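Local coordinates for amidohydrolase 3 domain-containing protein (Pyrococcus furiosus, PDB 3ICJ), which is of uncharacterized function but binds two zinc ions and probably hydrolyses carbon-nitrogen bonds other than peptide bonds, at residues 347-351 with 352-356; 407-411 with 412-416; 473-477 with 478-482; 444-447 with 448-452; 267-270 with 271-275. All blocks are in the same frame, centred on the assembly; numbering follows the deposited sequence. Where two conformers were deposited one is given.

Interaction 1: 347-351 with 352-356; sequences VHAIG and DKAVD. With ZN (zinc ion), chain C.
The methyl of A349 lies against the first turn of the helix that follows its strand: A349 CB is 3.9 Å from A354 CB and 3.8 Å from the carbonyl carbon A354 C. A349 CB is also 4.1 Å from V355 CG2. That branch of V355 is set beside its own backbone N, where it passes 3.5 Å from G351 O. V355 N donates to the same oxygen over 3.1 Å, the first i to i+4 bond of the helix, with G351 at the N-cap position. A354 CB comes within 3.4 Å of G351 O as well, so two methyls lie beside this acceptor. D352 turns its carboxylate out of the contact, to S311 and to a salt bridge with R378. At the strand end, H348 has CG anti to the backbone N (chi1 161°), and its ND1 binds zinc at 2.1 Å, while its NE2 is held by the carbonyl of G301. H373 and the carboxylated K296 complete the protein ligands of this ion. A metal ligand at the carboxyl end of a strand, followed by a tight turn into a helix, is the beta-alpha unit expected of an amidohydrolase barrel.

Interaction 2: 407-411 with 412-416; sequences NRVGE and ERAKW
R413 sets CG beside its backbone N, anti to its carbonyl carbon, and then bends at chi3 (-71°), a course that carries its guanidinium back to the carbonyl of V409. NE donates to V409 O over 2.8 Å, a nearly straight bond (160°) that uses a lone pair in the carbonyl plane and arrives at the edge of the guanidinium. The main-chain amide of R413 does not make the same reach. A water takes its place, accepting from R413 N at 3.0 Å and donating to V409 O, so the side chain and the water both serve this carbonyl. The other two guanidinium nitrogens bind the carbonyls of E312 and P313 and the hydroxyl of T315. A leucine in place of R413 would probably leave V409 O with the water but without its side-chain donor, and E312, P313 and T315 without the guanidinium. One residue on, A414 N donates to G410 O over 3.0 Å. V409 CG2 packs 3.7 Å from A414 N, and A414 CB rests 3.2 Å from G410 O. On the outer side, K415 NZ forms a salt bridge with E412 OE1 at 2.9 Å, approaching from the syn side but tilted out of the carboxylate plane. This last part of helix 405-413 lies against the loop of residues 303-316, which R408 also grips through D316, and the chain passes to W416, whose backbone bonds V377.

Interaction 3: 473-477 with 478-482; sequences GSAQV and TLAED
Side chain and main chain of T478 join in holding S474 O: T478 OG1 donates over 2.8 Å and T478 N over 3.0 Å, from opposite faces of the carbonyl plane. The first of these depends on chi1 of -42°, which places OG1 beside its own backbone N and CG2 anti to that N, beside the carbonyl carbon. If a valine stood here, S474 O would probably be left with the amide alone, and the weak bond from R370 to the hydroxyl would go too. Among the purely backbone bonds, the helix ends in a Schellman motif. A480 N donates to A475 O over 2.9 Å and L479 N to Q476 O over 3.2 Å, the latter from above the carbonyl plane, with L479 as the C-prime residue at positive phi (53°). The apolar share is small: A475 CB and A480 CB stand 4.4 Å apart. Solvent completes the polar set, as a water donates to Q476 O at 2.7 Å and to E481 OE2 at 2.9 Å, linking this carbonyl, already bonded to L479 N, to the E481 carboxylate. The side chains of Q476 and E481 cross at about a right angle, their amide and carboxylate planes 79° apart, with Q476 NE2 3.6 Å from E481 OE1. The end of helix 463-477 lies against the sheet: A475, T478 and A480 touch F98 of strand 92-102, T478 and A480 also reach F266 of strand 264-269, and the carbonyl of T478 accepts from W293.

Interaction 4: 444-447 with 448-452; sequences VSID and AAVNR
N451 N donates to D447 O over 2.9 Å, the shortest bond between 444-447 and 448-452. The turns before it follow the same i to i+4 pattern, with V450 N to I446 O at 3.1 Å and A449 N to S445 O at 3.1 Å, while A448 N to V444 O is weak. Side chains lie close over these carbonyls. V450 holds CG2 beside its backbone N, anti to the carbonyl carbon, and this places the methyl 3.1 Å from I446 O and 4.3 Å from I446 CG2. A448 CB sits 3.5 Å from S445 O. Above the last turn, N451 ND2 approaches D447 OD2 at 3.1 Å, with the acceptor in the amide plane of N451 but the donor well above the plane of the carboxylate. D447 was deposited in two conformers, so this side-chain bond belongs to one of them and is best treated as provisional. I446 and V450 touch helix 463-477, A448 touches V400 of helix 398-401, and S445 meets the loop residues H397 and T433. The chemistry is that of an amphipathic helix, its main chain held by regular bonds and its apolar side largely buried, whereas the exposed acid-amide pair of D447 and N451 probably contributes little beyond a local, changeable link.

Interaction 5: 267-270 with 271-275; sequences AYLS and PELLD
The carboxylate of E272 is met at OE1, nearly head-on to its C-O bond, by S270 OG at 2.8 Å. S270 OG takes the crowded position between backbone N and carbonyl carbon (chi1 86°), while E272 bends at chi2 (84°) to bring its acid back over the turn. S270 was deposited in two conformers, so this bond holds for one of them. The second flat group is the carbonyl of S270. L273 N donates to its oxygen from above the plane, over 3.1 Å, and L273 CB packs 3.5 Å from S270 O. P271, joined to S270 by a trans peptide, fills the second position of the turn without an amide proton to offer, and L274 N then bonds P271 O at 3.1 Å. On the apolar side, L273 CD1 meets L269 CD1 at 4.0 Å, the two leucines crossing at about a right angle, and both also touch L249 of helix 246-257. In this way strand 264-269 passes into helix 274-280 with its apolar side against a neighbouring helix. The chemistry separates a polar side, where L273 N to S270 O closes the turn and the S270-E272 bond adds a doubtful link, from an apolar side of L269, L273 and L249.

In the fold
From the N terminus the order is interaction 5, interaction 1, interaction 2, interaction 4 and interaction 3. Each closes a short turn of its own, and they run in series without nesting or crossing. Interactions 5 and 1 both lead from the end of a strand toward a helix. Interactions 2 and 4 lie on helices 405-413 and 442-451, and interaction 3 ends helix 463-477, the next helix after that of interaction 4. Two touches join them: D352 meets W416, tying the start of helix 352-365 to the residues after helix 405-413, and Y268 meets T478, tying strand 264-269 to the end of helix 463-477. Interactions 4 and 5 stand on opposite sides of the chain's centre, their centres about 33 Å apart.

Interaction 1: 347-351 with 352-356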
loop_
_atom_site.group_PDB
_atom_site.type_symbol
_atom_site.label_atom_id
_atom_site.label_comp_id
_atom_site.label_asym_id
_atom_site.label_seq_id
_atom_site.Cartn_x
_atom_site.Cartn_y
_atom_site.Cartn_z
ATOM N N VAL A 347 7.755 0.866 -10.135
ATOM C CA VAL A 347 8.978 0.137 -9.875
ATOM C C VAL A 347 9.426 0.363 -8.422
ATOM O O VAL A 347 9.760 1.478 -8.041
ATOM C CB VAL A 347 10.080 0.599 -10.865
ATOM C CG1 VAL A 347 11.399 0.023 -10.521
ATOM C CG2 VAL A 347 9.699 0.246 -12.315
ATOM N N HIS A 348 9.420 -0.699 -7.625
ATOM C CA HIS A 348 9.969 -0.695 -6.250
ATOM C C HIS A 348 11.500 -0.516 -6.298
ATOM O O HIS A 348 12.213 -1.320 -6.885
ATOM C CB HIS A 348 9.549 -2.015 -5.557
ATOM C CG HIS A 348 10.350 -2.404 -4.342
ATOM N ND1 HIS A 348 9.754 -2.723 -3.140
ATOM C CD2 HIS A 348 11.679 -2.617 -4.163
ATOM C CE1 HIS A 348 10.681 -3.089 -2.269
ATOM N NE2 HIS A 348 11.859 -3.019 -2.861
ATOM N N ALA A 349 11.984 0.581 -5.723
ATOM C CA ALA A 349 13.421 0.823 -5.577
ATOM C C ALA A 349 13.702 1.453 -4.222
ATOM O O ALA A 349 13.279 2.577 -3.946
ATOM C CB ALA A 349 13.936 1.709 -6.681
ATOM N N ILE A 350 14.437 0.730 -3.393
ATOM C CA ILE A 350 14.722 1.153 -2.016
ATOM C C ILE A 350 16.153 1.655 -1.865
ATOM O O ILE A 350 16.378 2.789 -1.407
ATOM C CB ILE A 350 14.329 0.035 -1.003
ATOM C CG1 ILE A 350 12.797 -0.080 -0.981
ATOM C CG2 ILE A 350 14.940 0.278 0.424
ATOM C CD1 ILE A 350 12.205 -0.971 0.156
ATOM N N GLY A 351 17.116 0.834 -2.282
ATOM C CA GLY A 351 18.525 1.204 -2.202
ATOM C C GLY A 351 18.881 2.275 -3.220
ATOM O O GLY A 351 18.209 2.406 -4.241
ATOM N N ASP A 352 19.941 3.033 -2.957
ATOM C CA ASP A 352 20.337 4.125 -3.870
ATOM C C ASP A 352 20.711 3.642 -5.271
ATOM O O ASP A 352 20.448 4.327 -6.269
ATOM C CB ASP A 352 21.437 4.981 -3.270
ATOM C CG ASP A 352 22.767 4.264 -3.204
ATOM O OD1 ASP A 352 22.888 3.238 -2.496
ATOM O OD2 ASP A 352 23.714 4.731 -3.861
ATOM N N LYS A 353 21.283 2.446 -5.352
ATOM C CA LYS A 353 21.650 1.876 -6.644
ATOM C C LYS A 353 20.424 1.332 -7.387
ATOM O O LYS A 353 20.346 1.412 -8.612
ATOM C CB LYS A 353 22.723 0.794 -6.495
ATOM C CG LYS A 353 23.288 0.308 -7.847
ATOM C CD LYS A 353 24.339 -0.741 -7.681
ATOM C CE LYS A 353 24.836 -1.213 -9.042
ATOM N NZ LYS A 353 25.633 -2.452 -8.893
ATOM N N ALA A 354 19.458 0.794 -6.643
ATOM C CA ALA A 354 18.186 0.399 -7.241
ATOM C C ALA A 354 17.510 1.579 -7.918
ATOM O O ALA A 354 16.947 1.427 -9.009
ATOM C CB ALA A 354 17.295 -0.172 -6.215
ATOM N N VAL A 355 17.598 2.748 -7.277
ATOM C CA VAL A 355 17.048 3.999 -7.809
ATOM C C VAL A 355 17.707 4.376 -9.148
ATOM O O VAL A 355 17.018 4.796 -10.075
ATOM C CB VAL A 355 17.134 5.163 -6.779
ATOM C CG1 VAL A 355 16.823 6.480 -7.433
ATOM C CG2 VAL A 355 16.157 4.945 -5.630
ATOM N N ASP A 356 19.025 4.199 -9.235
ATOM C CA ASP A 356 19.779 4.346 -10.485
ATOM C C ASP A 356 19.283 3.416 -11.586
ATOM O O ASP A 356 19.126 3.860 -12.719
ATOM C CB ASP A 356 21.253 4.062 -10.254
ATOM C CG ASP A 356 21.987 5.220 -9.590
ATOM O OD1 ASP A 356 21.561 6.391 -9.709
ATOM O OD2 ASP A 356 23.011 4.943 -8.945
HETATM ZN ZN ZN C . 7.813 -2.487 -2.334
#

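Interaction 2: 407-411 with 412-416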
loop_
_atom_site.group_PDB
_atom_site.type_symbol
_atom_site.label_atom_id
_atom_site.label_comp_id
_atom_site.label_asym_id
_atom_site.label_seq_id
_atom_site.Cartn_x
_atom_site.Cartn_y
_atom_site.Cartn_z
ATOM N N ASN A 407 22.230 2.189 11.472
ATOM C CA ASN A 407 22.955 0.927 11.583
ATOM C C ASN A 407 23.240 0.277 10.225
ATOM O O ASN A 407 24.336 -0.231 10.022
ATOM C CB ASN A 407 22.243 -0.078 12.503
ATOM C CG ASN A 407 22.223 0.358 13.954
ATOM O OD1 ASN A 407 22.969 1.253 14.362
ATOM N ND2 ASN A 407 21.356 -0.273 14.742
ATOM N N ARG A 408 22.270 0.317 9.309
ATOM C CA ARG A 408 22.419 -0.312 7.976
ATOM C C ARG A 408 23.357 0.427 7.040
ATOM O O ARG A 408 24.132 -0.200 6.317
ATOM C CB ARG A 408 21.061 -0.456 7.262
ATOM C CG ARG A 408 20.073 -1.384 7.949
ATOM C CD ARG A 408 20.494 -2.855 7.830
ATOM N NE ARG A 408 19.448 -3.725 8.351
ATOM C CZ ARG A 408 19.293 -4.024 9.643
ATOM N NH1 ARG A 408 18.299 -4.815 10.024
ATOM N NH2 ARG A 408 20.117 -3.514 10.555
ATOM N N VAL A 409 23.271 1.755 7.036
ATOM C CA VAL A 409 23.919 2.547 6.006
ATOM C C VAL A 409 24.884 3.616 6.525
ATOM O O VAL A 409 25.600 4.230 5.746
ATOM C CB VAL A 409 22.879 3.176 5.007
ATOM C CG1 VAL A 409 22.015 2.093 4.370
ATOM C CG2 VAL A 409 22.033 4.283 5.669
ATOM N N GLY A 410 24.927 3.823 7.838
ATOM C CA GLY A 410 25.876 4.769 8.418
ATOM C C GLY A 410 25.310 6.178 8.421
ATOM O O GLY A 410 24.328 6.457 7.738
ATOM N N GLU A 411 25.951 7.056 9.183
ATOM C CA GLU A 411 25.541 8.449 9.346
ATOM C C GLU A 411 25.483 9.257 8.043
ATOM O O GLU A 411 24.559 10.057 7.867
ATOM C CB GLU A 411 26.457 9.168 10.368
ATOM C CG GLU A 411 26.598 8.433 11.698
ATOM C CD GLU A 411 27.195 9.278 12.822
ATOM O OE1 GLU A 411 27.597 10.436 12.577
ATOM O OE2 GLU A 411 27.262 8.768 13.960
ATOM N N GLU A 412 26.447 9.052 7.141
ATOM C CA GLU A 412 26.494 9.833 5.891
ATOM C C GLU A 412 25.367 9.431 4.932
ATOM O O GLU A 412 24.656 10.289 4.412
ATOM C CB GLU A 412 27.862 9.738 5.193
ATOM C CG GLU A 412 29.034 10.394 5.936
ATOM C CD GLU A 412 28.795 11.859 6.313
ATOM O OE1 GLU A 412 28.320 12.647 5.463
ATOM O OE2 GLU A 412 29.098 12.220 7.470
ATOM N N ARG A 413 25.171 8.126 4.729
ATOM C CA ARG A 413 24.140 7.669 3.790
ATOM C C ARG A 413 22.728 7.795 4.373
ATOM O O ARG A 413 21.752 7.802 3.639
ATOM C CB ARG A 413 24.422 6.235 3.337
ATOM C CG ARG A 413 25.731 6.087 2.571
ATOM C CD ARG A 413 25.852 4.698 1.987
ATOM N NE ARG A 413 26.097 3.692 3.027
ATOM C CZ ARG A 413 26.294 2.408 2.764
ATOM N NH1 ARG A 413 26.272 1.993 1.499
ATOM N NH2 ARG A 413 26.523 1.539 3.751
ATOM N N ALA A 414 22.631 7.916 5.695
ATOM C CA ALA A 414 21.342 8.160 6.369
ATOM C C ALA A 414 20.742 9.512 5.979
ATOM O O ALA A 414 19.521 9.713 6.062
ATOM C CB ALA A 414 21.521 8.067 7.869
ATOM N N LYS A 415 21.595 10.435 5.529
ATOM C CA LYS A 415 21.141 11.701 4.947
ATOM C C LYS A 415 20.314 11.522 3.654
ATOM O O LYS A 415 19.534 12.400 3.271
ATOM C CB LYS A 415 22.337 12.631 4.684
ATOM C CG LYS A 415 23.070 13.127 5.963
ATOM C CD LYS A 415 24.385 13.820 5.595
ATOM C CE LYS A 415 25.140 14.249 6.860
ATOM N NZ LYS A 415 26.541 14.606 6.533
ATOM N N TRP A 416 20.474 10.381 3.002
ATOM C CA TRP A 416 19.710 10.079 1.791
ATOM C C TRP A 416 18.293 9.592 2.084
ATOM O O TRP A 416 17.462 9.507 1.179
ATOM C CB TRP A 416 20.437 9.003 0.965
ATOM C CG TRP A 416 21.858 9.367 0.520
ATOM C CD1 TRP A 416 22.417 10.618 0.452
ATOM C CD2 TRP A 416 22.867 8.453 0.042
ATOM N NE1 TRP A 416 23.714 10.534 -0.011
ATOM C CE2 TRP A 416 24.010 9.221 -0.281
ATOM C CE3 TRP A 416 22.906 7.058 -0.152
ATOM C CZ2 TRP A 416 25.195 8.644 -0.780
ATOM C CZ3 TRP A 416 24.090 6.481 -0.654
ATOM C CH2 TRP A 416 25.218 7.280 -0.953
HETATM O O HOH W 1 27.194 6.102 5.641
#

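Interaction 3: 473-477 with 478-482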
loop_
_atom_site.group_PDB
_atom_site.type_symbol
_atom_site.label_atom_id
_atom_site.label_comp_id
_atom_site.label_asym_id
_atom_site.label_seq_id
_atom_site.Cartn_x
_atom_site.Cartn_y
_atom_site.Cartn_z
ATOM N N GLY A 473 -1.683 14.616 -3.944
ATOM C CA GLY A 473 -0.331 14.151 -4.254
ATOM C C GLY A 473 -0.394 12.710 -4.725
ATOM O O GLY A 473 0.057 12.371 -5.820
ATOM N N SER A 474 -1.009 11.875 -3.893
ATOM C CA SER A 474 -1.275 10.492 -4.215
ATOM C C SER A 474 -2.057 10.295 -5.518
ATOM O O SER A 474 -1.707 9.431 -6.324
ATOM C CB SER A 474 -2.015 9.855 -3.057
ATOM O OG SER A 474 -1.117 9.520 -2.015
ATOM N N ALA A 475 -3.094 11.101 -5.723
ATOM C CA ALA A 475 -3.881 11.050 -6.948
ATOM C C ALA A 475 -3.034 11.297 -8.183
ATOM O O ALA A 475 -3.128 10.555 -9.162
ATOM C CB ALA A 475 -5.036 12.048 -6.885
ATOM N N GLN A 476 -2.187 12.326 -8.129
ATOM C CA GLN A 476 -1.301 12.657 -9.262
ATOM C C GLN A 476 -0.294 11.571 -9.540
ATOM O O GLN A 476 0.001 11.284 -10.685
ATOM C CB GLN A 476 -0.600 13.994 -9.054
ATOM C CG GLN A 476 -1.577 15.135 -9.170
ATOM C CD GLN A 476 -0.983 16.322 -9.846
ATOM O OE1 GLN A 476 -0.304 17.144 -9.217
ATOM N NE2 GLN A 476 -1.236 16.436 -11.147
ATOM N N VAL A 477 0.187 10.943 -8.476
ATOM C CA VAL A 477 1.164 9.874 -8.563
ATOM C C VAL A 477 0.533 8.626 -9.191
ATOM O O VAL A 477 1.211 7.869 -9.887
ATOM C CB VAL A 477 1.815 9.669 -7.166
ATOM C CG1 VAL A 477 2.383 8.291 -6.972
ATOM C CG2 VAL A 477 2.891 10.745 -6.992
ATOM N N THR A 478 -0.787 8.476 -9.001
ATOM C CA THR A 478 -1.573 7.369 -9.553
ATOM C C THR A 478 -2.326 7.758 -10.864
ATOM O O THR A 478 -3.249 7.057 -11.293
ATOM C CB THR A 478 -2.534 6.819 -8.444
ATOM O OG1 THR A 478 -1.813 6.743 -7.186
ATOM C CG2 THR A 478 -3.044 5.410 -8.768
ATOM N N LEU A 479 -1.934 8.880 -11.480
ATOM C CA LEU A 479 -2.505 9.353 -12.756
ATOM C C LEU A 479 -4.036 9.470 -12.753
ATOM O O LEU A 479 -4.699 9.145 -13.743
ATOM C CB LEU A 479 -2.031 8.475 -13.920
ATOM C CG LEU A 479 -0.508 8.266 -14.079
ATOM C CD1 LEU A 479 -0.258 7.313 -15.260
ATOM C CD2 LEU A 479 0.252 9.613 -14.312
ATOM N N ALA A 480 -4.562 9.955 -11.626
ATOM C CA ALA A 480 -5.998 10.071 -11.353
ATOM C C ALA A 480 -6.328 11.544 -11.217
ATOM O O ALA A 480 -6.343 12.091 -10.106
ATOM C CB ALA A 480 -6.321 9.346 -10.058
ATOM N N GLU A 481 -6.578 12.185 -12.350
ATOM C CA GLU A 481 -6.570 13.651 -12.447
ATOM C C GLU A 481 -7.802 14.327 -11.828
ATOM O O GLU A 481 -7.776 15.526 -11.529
ATOM C CB GLU A 481 -6.404 14.094 -13.917
ATOM C CG GLU A 481 -5.149 13.538 -14.649
ATOM C CD GLU A 481 -3.802 13.885 -13.974
ATOM O OE1 GLU A 481 -3.665 14.972 -13.352
ATOM O OE2 GLU A 481 -2.867 13.052 -14.087
ATOM N N ASP A 482 -8.869 13.557 -11.650
ATOM C CA ASP A 482 -10.122 14.069 -11.071
ATOM C C ASP A 482 -10.334 13.631 -9.611
ATOM O O ASP A 482 -11.458 13.650 -9.109
ATOM C CB ASP A 482 -11.311 13.681 -11.961
ATOM C CG ASP A 482 -11.496 12.175 -12.092
ATOM O OD1 ASP A 482 -10.587 11.380 -11.735
ATOM O OD2 ASP A 482 -12.576 11.787 -12.575
HETATM O O HOH W 2 -0.341 13.128 -12.620
#

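Interaction 4: 444-447 with 448-452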
loop_
_atom_site.group_PDB
_atom_site.type_symbol
_atom_site.label_atom_id
_atom_site.label_comp_id
_atom_site.label_asym_id
_atom_site.label_seq_id
_atom_site.Cartn_x
_atom_site.Cartn_y
_atom_site.Cartn_z
ATOM N N VAL A 444 -1.708 8.700 11.488
ATOM C CA VAL A 444 -0.490 8.196 12.110
ATOM C C VAL A 444 0.709 8.431 11.167
ATOM O O VAL A 444 1.793 8.769 11.626
ATOM C CB VAL A 444 -0.675 6.685 12.542
ATOM C CG1 VAL A 444 0.626 6.038 12.997
ATOM C CG2 VAL A 444 -1.735 6.565 13.653
ATOM N N SER A 445 0.506 8.285 9.854
ATOM C CA SER A 445 1.541 8.604 8.868
ATOM C C SER A 445 1.741 10.119 8.644
ATOM O O SER A 445 2.846 10.553 8.345
ATOM C CB SER A 445 1.274 7.917 7.518
ATOM O OG SER A 445 1.574 6.533 7.590
ATOM N N ILE A 446 0.668 10.903 8.764
ATOM C CA ILE A 446 0.741 12.368 8.687
ATOM C C ILE A 446 1.616 12.926 9.831
ATOM O O ILE A 446 2.477 13.794 9.602
ATOM C CB ILE A 446 -0.683 13.000 8.692
ATOM C CG1 ILE A 446 -1.319 12.857 7.309
ATOM C CG2 ILE A 446 -0.660 14.516 9.055
ATOM C CD1 ILE A 446 -2.769 13.028 7.363
ATOM N N ASP A 447 1.392 12.403 11.039
ATOM C CA ASP A 447 2.165 12.743 12.240
ATOM C C ASP A 447 3.657 12.516 12.018
ATOM O O ASP A 447 4.487 13.343 12.395
ATOM C CB ASP A 447 1.687 11.865 13.400
ATOM C CG ASP A 447 2.001 12.453 14.748
ATOM O OD1 ASP A 447 1.084 13.066 15.347
ATOM O OD2 ASP A 447 3.153 12.304 15.212
ATOM N N ALA A 448 3.980 11.376 11.413
ATOM C CA ALA A 448 5.356 11.018 11.064
ATOM C C ALA A 448 6.013 12.001 10.074
ATOM O O ALA A 448 7.168 12.415 10.251
ATOM C CB ALA A 448 5.389 9.598 10.504
ATOM N N ALA A 449 5.276 12.373 9.035
ATOM C CA ALA A 449 5.808 13.250 7.978
ATOM C C ALA A 449 6.062 14.683 8.456
ATOM O O ALA A 449 6.945 15.398 7.949
ATOM C CB ALA A 449 4.847 13.260 6.791
ATOM N N VAL A 450 5.260 15.094 9.428
ATOM C CA VAL A 450 5.302 16.426 9.993
ATOM C C VAL A 450 6.302 16.535 11.148
ATOM O O VAL A 450 7.058 17.505 11.229
ATOM C CB VAL A 450 3.883 16.874 10.456
ATOM C CG1 VAL A 450 3.929 18.248 11.135
ATOM C CG2 VAL A 450 2.914 16.879 9.255
ATOM N N ASN A 451 6.322 15.527 12.013
ATOM C CA ASN A 451 7.080 15.598 13.267
ATOM C C ASN A 451 8.405 14.857 13.306
ATOM O O ASN A 451 9.272 15.205 14.112
ATOM C CB ASN A 451 6.206 15.150 14.452
ATOM C CG ASN A 451 4.947 15.979 14.589
ATOM O OD1 ASN A 451 4.978 17.196 14.411
ATOM N ND2 ASN A 451 3.827 15.324 14.905
ATOM N N ARG A 452 8.553 13.830 12.471
ATOM C CA ARG A 452 9.722 12.935 12.531
ATOM C C ARG A 452 10.667 13.089 11.323
ATOM O O ARG A 452 10.265 13.558 10.270
ATOM C CB ARG A 452 9.289 11.460 12.680
ATOM C CG ARG A 452 8.572 11.106 14.011
ATOM C CD ARG A 452 9.527 11.108 15.236
ATOM N NE ARG A 452 10.722 10.277 15.026
ATOM C CZ ARG A 452 10.816 8.983 15.338
ATOM N NH1 ARG A 452 9.788 8.334 15.887
ATOM N NH2 ARG A 452 11.945 8.329 15.106
#

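Interaction 5: 267-270 with 271-275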
loop_
_atom_site.group_PDB
_atom_site.type_symbol
_atom_site.label_atom_id
_atom_site.label_comp_id
_atom_site.label_asym_id
_atom_site.label_seq_id
_atom_site.Cartn_x
_atom_site.Cartn_y
_atom_site.Cartn_z
ATOM N N ALA A 267 -5.506 -0.686 -10.019
ATOM C CA ALA A 267 -4.808 -1.968 -9.911
ATOM C C ALA A 267 -3.517 -1.957 -10.711
ATOM O O ALA A 267 -3.524 -1.624 -11.897
ATOM C CB ALA A 267 -5.738 -3.114 -10.377
ATOM N N TYR A 268 -2.408 -2.268 -10.047
ATOM C CA TYR A 268 -1.110 -2.387 -10.725
ATOM C C TYR A 268 -0.766 -3.870 -10.702
ATOM O O TYR A 268 -0.421 -4.423 -9.654
ATOM C CB TYR A 268 -0.023 -1.553 -10.033
ATOM C CG TYR A 268 -0.070 -0.077 -10.403
ATOM C CD1 TYR A 268 -1.133 0.731 -9.998
ATOM C CD2 TYR A 268 0.937 0.499 -11.164
ATOM C CE1 TYR A 268 -1.190 2.082 -10.323
ATOM C CE2 TYR A 268 0.893 1.864 -11.520
ATOM C CZ TYR A 268 -0.178 2.644 -11.090
ATOM O OH TYR A 268 -0.247 3.965 -11.427
ATOM N N LEU A 269 -0.876 -4.496 -11.868
ATOM C CA LEU A 269 -0.860 -5.960 -11.996
ATOM C C LEU A 269 0.545 -6.528 -11.935
ATOM O O LEU A 269 1.497 -5.855 -12.326
ATOM C CB LEU A 269 -1.498 -6.378 -13.336
ATOM C CG LEU A 269 -2.892 -5.871 -13.740
ATOM C CD1 LEU A 269 -3.456 -6.631 -14.943
ATOM C CD2 LEU A 269 -3.828 -5.972 -12.595
ATOM N N SER A 270 0.686 -7.764 -11.452
ATOM C CA SER A 270 1.941 -8.487 -11.634
ATOM C C SER A 270 2.164 -8.758 -13.142
ATOM O O SER A 270 1.185 -8.953 -13.899
ATOM C CB SER A 270 1.962 -9.781 -10.811
ATOM O OG SER A 270 1.357 -10.850 -11.504
ATOM N N PRO A 271 3.454 -8.736 -13.603
ATOM C CA PRO A 271 3.800 -8.876 -15.029
ATOM C C PRO A 271 3.412 -10.211 -15.683
ATOM O O PRO A 271 3.322 -10.278 -16.907
ATOM C CB PRO A 271 5.340 -8.691 -15.052
ATOM C CG PRO A 271 5.793 -8.928 -13.627
ATOM C CD PRO A 271 4.660 -8.407 -12.799
ATOM N N GLU A 272 3.184 -11.246 -14.873
ATOM C CA GLU A 272 2.642 -12.534 -15.335
ATOM C C GLU A 272 1.306 -12.393 -16.044
ATOM O O GLU A 272 0.982 -13.194 -16.887
ATOM C CB GLU A 272 2.455 -13.502 -14.168
ATOM C CG GLU A 272 3.756 -14.086 -13.624
ATOM C CD GLU A 272 4.426 -13.172 -12.609
ATOM O OE1 GLU A 272 3.700 -12.419 -11.909
ATOM O OE2 GLU A 272 5.676 -13.208 -12.516
ATOM N N LEU A 273 0.525 -11.383 -15.675
ATOM C CA LEU A 273 -0.767 -11.130 -16.304
ATOM C C LEU A 273 -0.706 -10.519 -17.712
ATOM O O LEU A 273 -1.721 -10.515 -18.394
ATOM C CB LEU A 273 -1.666 -10.261 -15.397
ATOM C CG LEU A 273 -2.302 -11.088 -14.269
ATOM C CD1 LEU A 273 -2.828 -10.182 -13.165
ATOM C CD2 LEU A 273 -3.433 -11.922 -14.860
ATOM N N LEU A 274 0.451 -10.006 -18.138
ATOM C CA LEU A 274 0.590 -9.413 -19.490
ATOM C C LEU A 274 0.238 -10.331 -20.666
ATOM O O LEU A 274 -0.344 -9.859 -21.651
ATOM C CB LEU A 274 1.974 -8.802 -19.708
ATOM C CG LEU A 274 2.253 -7.509 -18.933
ATOM C CD1 LEU A 274 3.756 -7.289 -18.812
ATOM C CD2 LEU A 274 1.561 -6.312 -19.565
ATOM N N ASP A 275 0.583 -11.623 -20.572
ATOM C CA ASP A 275 0.215 -12.579 -21.607
ATOM C C ASP A 275 -1.297 -12.601 -21.902
ATOM O O ASP A 275 -1.691 -12.548 -23.063
ATOM C CB ASP A 275 0.672 -14.001 -21.262
ATOM C CG ASP A 275 2.182 -14.198 -21.344
ATOM O OD1 ASP A 275 2.925 -13.374 -21.920
ATOM O OD2 ASP A 275 2.627 -15.225 -20.811
#